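Local coordinates for HTH marR-type domain-containing protein (Streptococcus agalactiae serotype III, PDB 7DVR) that binds heme as a sensor and probably acts as a DNA-binding transcription factor of the MarR family, at residues L95-L98 and G99-A103. Sequence-based numbering, arbitrary orientation.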
ATOM      1  N   LEU A  95      16.025  29.097   9.061  1.00 33.40           N
ATOM      2  CA  LEU A  95      16.641  27.848   9.497  1.00 36.19           C
ATOM      3  C   LEU A  95      17.586  28.233  10.643  1.00 34.70           C
ATOM      4  O   LEU A  95      18.373  29.207  10.598  1.00 33.13           O
ATOM      5  CB  LEU A  95      17.299  27.324   8.213  1.00 40.54           C
ATOM      6  CG  LEU A  95      17.538  25.850   7.973  1.00 42.36           C
ATOM      7  CD1 LEU A  95      16.257  25.010   7.977  1.00 41.12           C
ATOM      8  CD2 LEU A  95      18.284  25.739   6.624  1.00 45.58           C
ATOM      9  N   THR A  96      17.520  27.456  11.706  1.00 35.86           N
ATOM     10  CA  THR A  96      18.460  27.582  12.861  1.00 36.56           C
ATOM     11  C   THR A  96      19.745  26.752  12.662  1.00 38.15           C
ATOM     12  O   THR A  96      19.882  26.062  11.658  1.00 37.52           O
ATOM     13  CB  THR A  96      17.754  27.088  14.117  1.00 39.74           C
ATOM     14  OG1 THR A  96      17.454  25.683  13.960  1.00 39.48           O
ATOM     15  CG2 THR A  96      16.558  27.945  14.396  1.00 41.30           C
ATOM     16  N   HIS A  97      20.743  26.950  13.548  1.00 36.39           N
ATOM     17  CA  HIS A  97      21.993  26.160  13.525  1.00 39.82           C
ATOM     18  C   HIS A  97      21.613  24.692  13.462  1.00 37.49           C
ATOM     19  O   HIS A  97      22.152  23.977  12.626  1.00 37.98           O
ATOM     20  CB  HIS A  97      22.797  26.422  14.807  1.00 38.83           C
ATOM     21  CG  HIS A  97      23.989  25.565  14.941  1.00 42.01           C
ATOM     22  ND1 HIS A  97      25.041  25.659  14.070  1.00 41.82           N
ATOM     23  CD2 HIS A  97      24.290  24.610  15.846  1.00 44.34           C
ATOM     24  CE1 HIS A  97      26.032  24.867  14.480  1.00 45.41           C
ATOM     25  NE2 HIS A  97      25.578  24.151  15.594  1.00 42.55           N
ATOM     26  N   LEU A  98      20.618  24.341  14.249  1.00 37.30           N
ATOM     27  CA  LEU A  98      20.153  22.929  14.367  1.00 40.18           C
ATOM     28  C   LEU A  98      19.435  22.524  13.084  1.00 39.09           C
ATOM     29  O   LEU A  98      19.638  21.403  12.615  1.00 39.17           O
ATOM     30  CB  LEU A  98      19.142  22.764  15.509  1.00 40.04           C
ATOM     31  CG  LEU A  98      18.629  21.324  15.620  1.00 42.99           C
ATOM     32  CD1 LEU A  98      19.785  20.359  15.878  1.00 45.85           C
ATOM     33  CD2 LEU A  98      17.564  21.190  16.690  1.00 43.13           C
ATOM     34  N   GLY A  99      18.727  23.459  12.472  1.00 35.50           N
ATOM     35  CA  GLY A  99      17.921  23.096  11.312  1.00 35.95           C
ATOM     36  C   GLY A  99      18.957  22.881  10.235  1.00 36.56           C
ATOM     37  O   GLY A  99      18.739  22.115   9.362  1.00 40.28           O
ATOM     38  N   LYS A 100      20.069  23.592  10.280  1.00 36.69           N
ATOM     39  CA  LYS A 100      21.099  23.498   9.224  1.00 37.38           C
ATOM     40  C   LYS A 100      21.904  22.151   9.329  1.00 39.99           C
ATOM     41  O   LYS A 100      22.237  21.461   8.293  1.00 41.92           O
ATOM     42  CB  LYS A 100      22.028  24.678   9.432  1.00 39.94           C
ATOM     43  CG  LYS A 100      21.519  26.027   8.995  1.00 39.78           C
ATOM     44  CD  LYS A 100      22.438  27.147   9.346  1.00 40.09           C
ATOM     45  CE  LYS A 100      21.838  28.467   8.922  1.00 40.81           C
ATOM     46  NZ  LYS A 100      22.756  29.621   8.928  1.00 39.99           N
ATOM     47  N   GLN A 101      22.330  21.817  10.516  1.00 42.40           N
ATOM     48  CA  GLN A 101      22.839  20.444  10.827  1.00 43.86           C
ATOM     49  C   GLN A 101      21.870  19.357  10.311  1.00 46.23           C
ATOM     50  O   GLN A 101      22.330  18.402   9.555  1.00 48.63           O
ATOM     51  CB  GLN A 101      22.995  20.327  12.350  1.00 46.98           C
ATOM     52  CG  GLN A 101      23.915  21.384  12.939  1.00 50.49           C
ATOM     53  CD  GLN A 101      24.926  20.826  13.901  1.00 55.96           C
ATOM     54  OE1 GLN A 101      24.591  19.965  14.720  1.00 56.15           O
ATOM     55  NE2 GLN A 101      26.161  21.312  13.804  1.00 52.60           N
ATOM     56  N   LYS A 102      20.597  19.417  10.725  1.00 42.08           N
ATOM     57  CA  LYS A 102      19.554  18.511  10.250  1.00 44.77           C
ATOM     58  C   LYS A 102      19.553  18.482   8.748  1.00 43.88           C
ATOM     59  O   LYS A 102      19.317  17.437   8.220  1.00 43.41           O
ATOM     60  CB  LYS A 102      18.170  18.910  10.723  1.00 45.08           C
ATOM     61  CG  LYS A 102      17.943  18.731  12.185  1.00 46.86           C
ATOM     62  CD  LYS A 102      18.058  17.275  12.597  1.00 47.35           C
ATOM     63  CE  LYS A 102      17.621  17.110  14.017  1.00 49.10           C
ATOM     64  NZ  LYS A 102      18.220  15.869  14.564  1.00 50.99           N
ATOM     65  N   ALA A 103      19.641  19.636   8.050  1.00 43.75           N
ATOM     66  CA  ALA A 103      19.640  19.651   6.576  1.00 43.74           C
ATOM     67  C   ALA A 103      20.811  18.840   5.992  1.00 44.78           C
ATOM     68  O   ALA A 103      20.610  18.126   4.990  1.00 46.22           O
ATOM     69  CB  ALA A 103      19.712  21.068   6.085  1.00 43.31           C
TER
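Thr96 OG1 takes the backbone N-H of Gly99 at 3.0 Å, the N-cap bond formed where the wing of the MarR winged-helix fold, strands 79-83 and 91-95, gives way to helix 97-117. The threonine's chi1 of 64° turns OG1 to face the first helical turn. The same hydroxyl also bonds Gly77 O, which ties the helix start to the chain just ahead of strand 79-83. Thr96 O in turn accepts from Lys100 N at 2.8 Å, the first of the helical bonds, with only a weak second bond from Gly99 N. Gln101 N to His97 O and Lys102 N to Leu98 O continue the series, both nearly straight.

Leu95 lays CG over the Gly99 carbonyl carbon and puts CD2 4.0 Å from Lys100 CG, while its side chain also meets Val39 and Tyr43 of helix 34-44. The lysine chain runs extended beyond CG, back past Thr96 O toward the strand end. Lys102, bent at chi2, sends NZ to Asp27 O. On the exposed side, Gln101 CG sits over one face of the His97 imidazole, 4.3 Å from the ring centroid, a CH-pi contact; the amide plane beyond it is turned 36° from the ring.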